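Long-range contacts in uncharacterized protein orp (Desulfovibrio gigas, PDB 2WFB), which is of unknown physiological function but, as the orange protein, probably binds a mixed molybdenum-copper sulphide cluster: residues M4-T10 and G67-T73; G15-V20 and L95-R101; F24-F30 and A59-L63; Y75-F81 and A115-K120. All coordinates share one frame. Residue numbers count along the deposited sequence, not the author numbering.

Contact 1: M4-T10 and G67-T73; sequences MQRIAVT and GAGVLLT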
# COMPACT_ATOMS: atom_id res chain seq x y z
N MET A 4 -7.94 9.67 -4.47
CA MET A 4 -8.00 8.42 -5.24
C MET A 4 -6.78 8.16 -6.15
O MET A 4 -6.33 7.01 -6.28
CB MET A 4 -9.32 8.37 -6.02
CG MET A 4 -9.47 7.15 -6.88
SD MET A 4 -9.77 5.66 -5.94
CE MET A 4 -10.13 4.56 -7.31
N GLN A 5 -6.24 9.22 -6.75
CA GLN A 5 -5.08 9.12 -7.63
C GLN A 5 -3.74 9.11 -6.92
O GLN A 5 -2.71 9.20 -7.57
CB GLN A 5 -5.10 10.23 -8.67
CG GLN A 5 -6.18 10.08 -9.73
CD GLN A 5 -6.21 11.26 -10.70
OE1 GLN A 5 -6.38 12.41 -10.28
NE2 GLN A 5 -6.05 10.97 -11.99
N ARG A 6 -3.73 9.03 -5.58
CA ARG A 6 -2.48 8.77 -4.83
C ARG A 6 -2.46 7.31 -4.45
O ARG A 6 -3.23 6.84 -3.61
CB ARG A 6 -2.35 9.62 -3.55
CG ARG A 6 -2.93 10.98 -3.66
CD ARG A 6 -1.91 12.05 -3.93
NE ARG A 6 -2.15 13.15 -2.98
CZ ARG A 6 -1.49 13.29 -1.84
NH1 ARG A 6 -0.52 12.43 -1.54
NH2 ARG A 6 -1.79 14.28 -1.02
N ILE A 7 -1.58 6.60 -5.13
CA ILE A 7 -1.52 5.15 -5.04
C ILE A 7 -0.32 4.77 -4.17
O ILE A 7 0.80 5.10 -4.52
CB ILE A 7 -1.38 4.52 -6.44
CG1 ILE A 7 -2.51 5.01 -7.37
CG2 ILE A 7 -1.32 3.00 -6.30
CD1 ILE A 7 -2.30 4.73 -8.86
N ALA A 8 -0.57 4.14 -3.03
CA ALA A 8 0.50 3.62 -2.19
C ALA A 8 0.77 2.16 -2.54
O ALA A 8 -0.13 1.37 -2.74
CB ALA A 8 0.14 3.75 -0.72
N VAL A 9 2.04 1.81 -2.62
CA VAL A 9 2.41 0.44 -2.93
C VAL A 9 3.41 0.01 -1.86
O VAL A 9 4.41 0.70 -1.67
CB VAL A 9 3.04 0.30 -4.33
CG1 VAL A 9 3.32 -1.18 -4.65
CG2 VAL A 9 2.16 0.90 -5.42
N THR A 10 3.15 -1.11 -1.18
CA THR A 10 4.11 -1.66 -0.21
C THR A 10 5.44 -1.99 -0.88
O THR A 10 5.47 -2.56 -1.96
CB THR A 10 3.57 -2.89 0.53
OG1 THR A 10 3.17 -3.88 -0.42
CG2 THR A 10 2.37 -2.50 1.38
N GLY A 67 -2.40 10.88 2.61
CA GLY A 67 -3.53 11.12 1.71
C GLY A 67 -3.74 10.09 0.61
O GLY A 67 -4.37 10.39 -0.41
N ALA A 68 -3.24 8.87 0.80
CA ALA A 68 -3.34 7.79 -0.19
C ALA A 68 -4.78 7.34 -0.35
O ALA A 68 -5.50 7.28 0.62
CB ALA A 68 -2.45 6.60 0.23
N GLY A 69 -5.20 7.01 -1.56
CA GLY A 69 -6.56 6.50 -1.74
C GLY A 69 -6.65 5.04 -2.14
O GLY A 69 -7.72 4.41 -2.07
N VAL A 70 -5.51 4.50 -2.56
CA VAL A 70 -5.39 3.11 -3.01
C VAL A 70 -4.14 2.55 -2.36
O VAL A 70 -3.13 3.25 -2.25
CB VAL A 70 -5.19 3.02 -4.54
CG1 VAL A 70 -5.02 1.54 -5.02
CG2 VAL A 70 -6.36 3.67 -5.28
N LEU A 71 -4.21 1.30 -1.92
CA LEU A 71 -3.02 0.60 -1.44
C LEU A 71 -2.87 -0.71 -2.23
O LEU A 71 -3.80 -1.53 -2.28
CB LEU A 71 -3.15 0.28 0.05
CG LEU A 71 -2.06 -0.70 0.49
CD1 LEU A 71 -0.75 0.04 0.78
CD2 LEU A 71 -2.52 -1.58 1.61
N LEU A 72 -1.71 -0.89 -2.82
CA LEU A 72 -1.39 -2.11 -3.54
C LEU A 72 -0.35 -2.92 -2.76
O LEU A 72 0.67 -2.38 -2.35
CB LEU A 72 -0.85 -1.75 -4.90
CG LEU A 72 -1.79 -1.48 -6.12
CD1 LEU A 72 -3.30 -1.44 -5.90
CD2 LEU A 72 -1.24 -0.37 -7.01
N THR A 73 -0.61 -4.22 -2.57
CA THR A 73 0.21 -5.06 -1.69
C THR A 73 0.06 -6.56 -2.01
O THR A 73 -0.57 -6.93 -3.02
CB THR A 73 -0.10 -4.78 -0.14
OG1 THR A 73 0.89 -5.45 0.67
CG2 THR A 73 -1.53 -5.23 0.30
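Segments M4-T10 and G67-T73 run as parallel strands, 6-10 and 68-72, whose axes approach to 4.6 Å at 22°. Strand 6-11 is central in the five-stranded mixed sheet, whose order 3-2-1-4-5 is that of a ribonuclease H-like fold. The ladder pairs I7 with V70, A8 with L71 and V9 with L72. Its bonds alternate in direction: A8 N to V70 O (2.8 Å), L72 N to A8 O (2.8 Å) and T10 N to L72 O (3.0 Å). At its start R6 O accepts both G69 N (2.8 Å) and, weakly, V70 N (3.4 Å). G67, with positive phi, closes helix 55-66 in a Schellman motif just before the strand. M4 CA lies 4.2 Å from G69 CA, leaving no room for a CB on G69. I7, V9, V70 and L72 share the face packed by helix 100-108; I7 CG2 meets L72 CD2 at 3.4 Å. On the other face, A8 CB touches A68 CB (4.0 Å) and L71 CD1 (4.1 Å), and L63 of helix 55-66 packs on A8 and L71. Beyond the ladder, T73 OG1 donates to T10 OG1 at 3.0 Å, and T10 OG1 is also bonded to D21 O.

Contact 2: G15-V20 and L95-R101; sequences GLDGLV and LEGLTVR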
# COMPACT_ATOMS: atom_id res chain seq x y z
N GLY A 15 12.32 3.40 -4.79
CA GLY A 15 12.52 3.14 -6.22
C GLY A 15 11.33 2.51 -6.90
O GLY A 15 10.68 1.63 -6.34
N LEU A 16 11.06 2.94 -8.13
CA LEU A 16 9.93 2.42 -8.87
C LEU A 16 10.15 1.01 -9.40
O LEU A 16 9.21 0.30 -9.71
CB LEU A 16 9.56 3.37 -10.02
CG LEU A 16 8.80 4.64 -9.61
CD1 LEU A 16 8.71 5.59 -10.79
CD2 LEU A 16 7.41 4.31 -9.09
N ASP A 17 11.40 0.58 -9.48
CA ASP A 17 11.68 -0.73 -10.06
C ASP A 17 12.04 -1.81 -9.06
O ASP A 17 12.34 -2.93 -9.46
CB ASP A 17 12.69 -0.60 -11.21
CG ASP A 17 12.13 0.23 -12.37
OD1 ASP A 17 11.04 -0.13 -12.92
OD2 ASP A 17 12.76 1.25 -12.71
N GLY A 18 11.97 -1.50 -7.77
CA GLY A 18 12.06 -2.53 -6.72
C GLY A 18 10.75 -3.30 -6.66
O GLY A 18 9.75 -2.85 -7.17
N LEU A 19 10.75 -4.46 -5.99
CA LEU A 19 9.57 -5.32 -5.95
C LEU A 19 8.57 -4.83 -4.92
O LEU A 19 8.97 -4.23 -3.95
CB LEU A 19 9.96 -6.75 -5.58
CG LEU A 19 10.77 -7.55 -6.58
CD1 LEU A 19 11.20 -8.85 -5.90
CD2 LEU A 19 9.96 -7.84 -7.83
N VAL A 20 7.29 -5.13 -5.12
CA VAL A 20 6.34 -4.90 -4.06
C VAL A 20 6.64 -5.84 -2.87
O VAL A 20 6.98 -7.04 -3.06
CB VAL A 20 4.79 -4.86 -4.51
CG1 VAL A 20 4.59 -4.73 -5.99
CG2 VAL A 20 3.96 -5.94 -3.91
N LEU A 95 -0.22 -8.88 -5.28
CA LEU A 95 0.68 -8.23 -6.23
C LEU A 95 2.18 -8.53 -6.03
O LEU A 95 3.03 -7.91 -6.66
CB LEU A 95 0.42 -6.72 -6.28
CG LEU A 95 -0.99 -6.41 -6.81
CD1 LEU A 95 -1.46 -5.05 -6.37
CD2 LEU A 95 -1.07 -6.54 -8.33
N GLU A 96 2.50 -9.49 -5.16
CA GLU A 96 3.88 -9.89 -4.95
C GLU A 96 4.45 -10.50 -6.23
O GLU A 96 3.73 -11.15 -7.02
CB GLU A 96 4.02 -10.81 -3.72
CG GLU A 96 3.40 -12.21 -3.87
CD GLU A 96 1.89 -12.32 -3.53
OE1 GLU A 96 1.18 -11.32 -3.29
OE2 GLU A 96 1.40 -13.46 -3.49
N GLY A 97 5.73 -10.21 -6.47
CA GLY A 97 6.43 -10.71 -7.65
C GLY A 97 6.51 -9.66 -8.73
O GLY A 97 7.25 -9.82 -9.71
N LEU A 98 5.73 -8.58 -8.57
CA LEU A 98 5.74 -7.43 -9.50
C LEU A 98 6.65 -6.35 -8.95
O LEU A 98 6.85 -6.26 -7.72
CB LEU A 98 4.32 -6.88 -9.66
CG LEU A 98 3.27 -7.73 -10.37
CD1 LEU A 98 1.92 -7.01 -10.44
CD2 LEU A 98 3.73 -8.08 -11.78
N THR A 99 7.23 -5.55 -9.85
CA THR A 99 7.87 -4.32 -9.42
C THR A 99 6.81 -3.28 -9.09
O THR A 99 5.63 -3.43 -9.43
CB THR A 99 8.86 -3.72 -10.45
OG1 THR A 99 8.14 -3.27 -11.58
CG2 THR A 99 9.88 -4.73 -10.90
N VAL A 100 7.21 -2.24 -8.37
CA VAL A 100 6.28 -1.20 -7.98
C VAL A 100 5.67 -0.57 -9.25
O VAL A 100 4.44 -0.43 -9.33
CB VAL A 100 6.90 -0.16 -7.01
CG1 VAL A 100 5.98 1.08 -6.83
CG2 VAL A 100 7.18 -0.81 -5.63
N ARG A 101 6.52 -0.28 -10.23
CA ARG A 101 6.04 0.31 -11.48
C ARG A 101 5.02 -0.58 -12.17
O ARG A 101 3.99 -0.09 -12.65
CB ARG A 101 7.23 0.57 -12.40
CG ARG A 101 6.90 1.46 -13.59
CD ARG A 101 8.05 1.51 -14.60
NE ARG A 101 9.31 1.96 -14.02
CZ ARG A 101 9.68 3.23 -13.85
NH1 ARG A 101 8.88 4.24 -14.20
NH2 ARG A 101 10.87 3.49 -13.33
O HOH W 1 9.46 -2.15 -13.59
O HOH W 2 7.48 -9.46 -4.12
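Backbone hydrogen bonds tie the loop G15-V20 to the start of helix 100-108 and the residues leading into it: R101 N to L16 O (2.8 Å), V100 N to G18 O (2.9 Å) and V20 N to L98 O (2.9 Å). The salt bridge is two-pronged: R101 NE to D17 OD1 at 2.9 Å and R101 NH2 to D17 OD2 at 3.0 Å, with L16 CB over one guanidinium face. Water 1 joins D17 OD1 to T99 OG1, 2.7 Å from each; water 2 links V20 O (2.7 Å) to G97 N (3.0 Å), in the type II turn L95-L98. Apolar contacts are looser: L16 CD2 to V100 CG1 at 4.2 Å and V20 CG1 to L98 CB at 4.3 Å. T99 is the N-cap: its OG1 caps a backbone N of the first turn and its N bonds Q102 OE1, in the manner of a capping box. First-turn amides lack helical acceptors; loop carbonyls supply them for V100 and R101, so the loop extends the cap.

Contact 3: F24-F30 and A59-L63; sequences FGRAAGF and AAQVL. With ACT (acetate ion), chain E; PO4 (phosphate ion), chain B; PO4 (phosphate ion), chain C.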
# COMPACT_ATOMS: atom_id res chain seq x y z
N PHE A 24 2.14 -6.02 4.48
CA PHE A 24 1.60 -4.68 4.62
C PHE A 24 2.06 -3.96 5.89
O PHE A 24 2.82 -3.00 5.81
CB PHE A 24 0.07 -4.66 4.52
CG PHE A 24 -0.51 -3.33 4.91
CD1 PHE A 24 -0.23 -2.18 4.15
CD2 PHE A 24 -1.26 -3.19 6.08
CE1 PHE A 24 -0.74 -0.95 4.53
CE2 PHE A 24 -1.75 -1.96 6.46
CZ PHE A 24 -1.48 -0.82 5.65
N GLY A 25 1.60 -4.40 7.06
CA GLY A 25 1.90 -3.71 8.32
C GLY A 25 3.37 -3.59 8.61
O GLY A 25 3.82 -2.59 9.19
N ARG A 26 4.13 -4.60 8.18
CA ARG A 26 5.56 -4.69 8.43
C ARG A 26 6.39 -4.54 7.15
O ARG A 26 7.57 -4.96 7.11
CB ARG A 26 5.88 -6.00 9.21
CG ARG A 26 5.16 -6.01 10.59
CD ARG A 26 5.29 -7.28 11.42
NE ARG A 26 4.47 -7.11 12.61
CZ ARG A 26 4.86 -6.53 13.75
NH1 ARG A 26 6.10 -6.07 13.89
NH2 ARG A 26 4.01 -6.41 14.76
N ALA A 27 5.80 -3.94 6.11
CA ALA A 27 6.57 -3.51 4.94
C ALA A 27 7.68 -2.55 5.35
O ALA A 27 7.54 -1.80 6.32
CB ALA A 27 5.65 -2.82 3.92
N ALA A 28 8.79 -2.55 4.62
CA ALA A 28 9.86 -1.55 4.87
C ALA A 28 9.31 -0.10 4.71
O ALA A 28 9.70 0.82 5.44
CB ALA A 28 11.09 -1.79 3.93
N GLY A 29 8.40 0.08 3.76
CA GLY A 29 7.85 1.38 3.46
C GLY A 29 6.87 1.28 2.31
O GLY A 29 6.48 0.17 1.91
N PHE A 30 6.49 2.44 1.78
CA PHE A 30 5.48 2.57 0.73
C PHE A 30 6.00 3.55 -0.27
O PHE A 30 6.44 4.64 0.10
CB PHE A 30 4.15 3.12 1.27
CG PHE A 30 3.67 2.44 2.51
CD1 PHE A 30 3.07 1.20 2.44
CD2 PHE A 30 3.84 3.04 3.75
CE1 PHE A 30 2.65 0.54 3.60
CE2 PHE A 30 3.41 2.38 4.91
CZ PHE A 30 2.81 1.14 4.82
N ALA A 59 0.42 1.31 10.20
CA ALA A 59 0.71 1.52 8.80
C ALA A 59 -0.46 2.20 8.09
O ALA A 59 -0.25 3.12 7.29
CB ALA A 59 1.07 0.18 8.12
N ALA A 60 -1.69 1.79 8.43
CA ALA A 60 -2.89 2.41 7.89
C ALA A 60 -2.95 3.90 8.24
O ALA A 60 -3.34 4.73 7.40
CB ALA A 60 -4.12 1.68 8.37
N GLN A 61 -2.56 4.24 9.47
CA GLN A 61 -2.48 5.63 9.92
C GLN A 61 -1.38 6.42 9.21
O GLN A 61 -1.59 7.57 8.86
CB GLN A 61 -2.36 5.73 11.45
CG GLN A 61 -3.70 5.38 12.11
CD GLN A 61 -3.58 4.88 13.55
OE1 GLN A 61 -2.52 4.95 14.17
NE2 GLN A 61 -4.69 4.36 14.09
N VAL A 62 -0.23 5.80 8.95
CA VAL A 62 0.80 6.42 8.13
C VAL A 62 0.25 6.77 6.72
O VAL A 62 0.44 7.89 6.24
CB VAL A 62 2.07 5.54 8.07
CG1 VAL A 62 3.05 6.03 6.96
CG2 VAL A 62 2.77 5.55 9.42
N LEU A 63 -0.45 5.83 6.09
CA LEU A 63 -1.08 6.05 4.79
C LEU A 63 -2.19 7.10 4.78
O LEU A 63 -2.31 7.84 3.83
CB LEU A 63 -1.62 4.73 4.21
CG LEU A 63 -0.58 3.71 3.75
CD1 LEU A 63 -1.28 2.51 3.12
CD2 LEU A 63 0.39 4.34 2.76
C ACT E . 8.94 -6.95 11.32
O ACT E . 8.67 -6.19 12.26
OXT ACT E . 9.82 -6.69 10.47
CH3 ACT E . 8.11 -8.14 11.23
P PO4 B . -0.76 -7.06 8.71
O1 PO4 B . 0.00 -6.91 7.46
O2 PO4 B . -2.20 -7.27 8.35
O3 PO4 B . -0.24 -8.22 9.49
O4 PO4 B . -0.62 -5.80 9.53
P PO4 C . 0.31 -6.91 13.01
O1 PO4 C . -0.58 -5.87 12.37
O2 PO4 C . -0.58 -7.97 13.58
O3 PO4 C . 1.30 -7.43 11.98
O4 PO4 C . 1.14 -6.30 14.11
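Two phenylalanines, both from F24-F30, meet one side of helix 55-66, with no hydrogen bond between the segments. F24 takes chi1 t (170°), which carries its ring to the helix although its CA-CB bond points sideways: F24 CZ lies 3.7 Å from A59 CB, and F24 CE1 lies 3.8 Å from L63 CD1, at the ring edge. F30, chi1 m (-48°), points toward the helix and offers a face to L63, whose mt conformation places L63 CD2 3.9 Å from the F30 ring centroid and 18° off the normal, a CH-pi contact. The edge of this ring meets A59, with F30 CZ 3.9 Å from A59 CB, so one methyl touches both rings. V62 CG1 lies 4.2 Å from F30 CE2. The chain leaves F24 in a type I turn, F24-A27, closed by A27 N to F24 O (3.1 Å). From it R26 extends away: R26 NH2 and NE bond phosphate C O4 (2.9 Å) and O3 (3.2 Å), R26 NH1 bonds acetate O (3.0 Å), and R26 NH2 also bonds L51 O. G25 N donates to phosphate B O1 (3.0 Å); these ions probably come from the crystallisation liquor. F24 continues onto A80 and L84 of helix 78-86 and L71 of strand 68-72, and F30 onto T10, so the contact fills the gap between the sheet and these two helices.

Contact 4: Y75-F81 and A115-K120; sequences YVGPKAF and AAGPNK. With PO4 (phosphate ion), chain D; PO4 (phosphate ion), chain B.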
# COMPACT_ATOMS: atom_id res chain seq x y z
N TYR A 75 -0.34 -9.26 0.99
CA TYR A 75 -1.25 -9.78 2.02
C TYR A 75 -1.56 -8.70 3.05
O TYR A 75 -0.68 -7.90 3.42
CB TYR A 75 -0.60 -10.98 2.75
CG TYR A 75 -0.26 -12.12 1.82
CD1 TYR A 75 -1.22 -13.07 1.50
CD2 TYR A 75 0.99 -12.21 1.23
CE1 TYR A 75 -0.95 -14.11 0.63
CE2 TYR A 75 1.29 -13.25 0.34
CZ TYR A 75 0.30 -14.20 0.06
OH TYR A 75 0.55 -15.25 -0.81
N VAL A 76 -2.80 -8.72 3.54
CA VAL A 76 -3.24 -7.83 4.61
C VAL A 76 -4.23 -8.59 5.52
O VAL A 76 -5.14 -9.25 5.03
CB VAL A 76 -3.82 -6.46 4.05
CG1 VAL A 76 -4.71 -6.66 2.90
CG2 VAL A 76 -4.54 -5.62 5.13
N GLY A 77 -4.02 -8.49 6.82
CA GLY A 77 -4.82 -9.19 7.83
C GLY A 77 -6.09 -8.41 8.17
O GLY A 77 -6.30 -7.31 7.64
N PRO A 78 -6.94 -8.97 9.05
CA PRO A 78 -8.29 -8.40 9.32
C PRO A 78 -8.32 -6.99 9.91
O PRO A 78 -9.09 -6.15 9.46
CB PRO A 78 -8.89 -9.39 10.31
CG PRO A 78 -8.17 -10.68 10.02
CD PRO A 78 -6.75 -10.24 9.77
N LYS A 79 -7.50 -6.73 10.91
CA LYS A 79 -7.55 -5.43 11.56
C LYS A 79 -6.96 -4.34 10.66
O LYS A 79 -7.49 -3.21 10.61
CB LYS A 79 -6.89 -5.49 12.93
CG LYS A 79 -7.69 -6.38 13.91
CD LYS A 79 -7.20 -6.24 15.35
CE LYS A 79 -8.16 -6.95 16.33
NZ LYS A 79 -7.73 -6.81 17.77
N ALA A 80 -5.89 -4.68 9.94
CA ALA A 80 -5.30 -3.76 8.99
C ALA A 80 -6.30 -3.43 7.89
O ALA A 80 -6.46 -2.26 7.53
CB ALA A 80 -4.04 -4.31 8.41
N PHE A 81 -6.97 -4.46 7.36
CA PHE A 81 -7.98 -4.25 6.33
C PHE A 81 -9.10 -3.31 6.79
O PHE A 81 -9.51 -2.42 6.03
CB PHE A 81 -8.60 -5.56 5.84
CG PHE A 81 -9.35 -5.41 4.55
CD1 PHE A 81 -8.67 -5.49 3.33
CD2 PHE A 81 -10.72 -5.16 4.55
CE1 PHE A 81 -9.33 -5.34 2.14
CE2 PHE A 81 -11.42 -5.00 3.34
CZ PHE A 81 -10.73 -5.08 2.14
N ALA A 115 -10.04 -5.54 -3.37
CA ALA A 115 -10.33 -6.64 -2.43
C ALA A 115 -11.51 -6.30 -1.55
O ALA A 115 -11.71 -5.14 -1.18
CB ALA A 115 -9.12 -6.94 -1.58
N ALA A 116 -12.29 -7.33 -1.23
CA ALA A 116 -13.48 -7.19 -0.39
C ALA A 116 -13.17 -7.51 1.06
O ALA A 116 -13.90 -7.10 1.95
CB ALA A 116 -14.61 -8.08 -0.90
N GLY A 117 -12.07 -8.24 1.30
CA GLY A 117 -11.69 -8.59 2.67
C GLY A 117 -10.24 -8.94 2.77
O GLY A 117 -9.54 -8.97 1.76
N PRO A 118 -9.75 -9.20 4.00
CA PRO A 118 -8.35 -9.57 4.16
C PRO A 118 -8.06 -10.90 3.48
O PRO A 118 -8.96 -11.72 3.30
CB PRO A 118 -8.20 -9.75 5.67
CG PRO A 118 -9.56 -9.96 6.18
CD PRO A 118 -10.50 -9.25 5.26
N ASN A 119 -6.82 -11.13 3.08
CA ASN A 119 -6.47 -12.43 2.52
C ASN A 119 -5.46 -13.18 3.38
O ASN A 119 -4.76 -14.04 2.89
CB ASN A 119 -5.96 -12.30 1.09
CG ASN A 119 -4.70 -11.44 0.99
OD1 ASN A 119 -4.37 -10.71 1.93
ND2 ASN A 119 -4.02 -11.52 -0.13
N LYS A 120 -5.35 -12.84 4.65
CA LYS A 120 -4.47 -13.59 5.53
C LYS A 120 -4.86 -13.60 7.02
O LYS A 120 -5.84 -12.95 7.42
CB LYS A 120 -3.02 -13.14 5.30
CG LYS A 120 -2.24 -12.81 6.50
CD LYS A 120 -2.00 -11.37 6.51
CE LYS A 120 -0.64 -11.08 7.07
NZ LYS A 120 -0.65 -10.93 8.54
P PO4 D . -3.90 -7.95 11.42
O1 PO4 D . -3.93 -6.90 10.35
O2 PO4 D . -5.31 -8.23 11.84
O3 PO4 D . -3.19 -9.20 10.92
O4 PO4 D . -3.14 -7.45 12.61
P PO4 B . -0.76 -7.06 8.71
O1 PO4 B . 0.00 -6.91 7.46
O2 PO4 B . -2.20 -7.27 8.35
O3 PO4 B . -0.24 -8.22 9.49
O4 PO4 B . -0.62 -5.80 9.53
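The F81 ring, chi1 t (-165°), is the apolar centre. G117 CA sits over its face, 3.8 Å from the centroid and 18° off the normal, in a CH-pi contact. P118 CD lies 4.1 Å from F81 CG, and A115 CB 4.1 Å from F81 CE1; V91 of strand 90-92 also packs on the ring. Next outward the two prolines meet, P78 CG to P118 CG at 4.1 Å, while P118 CB presses against V76 O at 3.2 Å. N119 then engages both polar backbone atoms of V76: V76 N donates to N119 OD1 (3.0 Å), and N119 N reaches V76 O in a weak bond (3.2 Å). N119 ND2 is bonded to G74 O, so the N119 side chain spans G74 and V76, residues leading from strand 68-72 to helix 78-86. At the polar edge, K120 CD passes 4.0 Å from Y75 CB and 3.5 Å from G77 N, taking K120 NZ to phosphate B O3 (2.9 Å); G77 N binds O2 of the same phosphate (2.7 Å). G77 is the N-cap of helix 78-86, and a CB there would collide with phosphate D. Beside phosphate B, K79 N (to O2, 2.8 Å) and A80 N (to O1, 3.0 Å) hold phosphate D in a classic helix N-terminal anion site; both phosphates probably come from the crystallisation liquor, yet may mark a pocket for an anionic ligand.

How the contacts relate
Contact 1 is the sheet core against which contacts 2 and 3 pack. Contact 3 lies about 11 Å from it, centre to centre, with L71 CD1 3.4 Å from L63 CD1. Contact 2, about 14 Å away, joins through T73 O to L95 N (3.0 Å, a probable hydrogen bond). Contacts 3 and 4, with centres about 13 Å apart, share phosphate B, held by G25 N, G77 N and K120 NZ; F24 CD2 also packs 3.8 Å from A80 CB. This shared anion site is a candidate ligand pocket. Contacts 2 and 4 are about 20 Å apart between centres, yet meet where E96 OE2 packs 3.3 Å from Y75 OH.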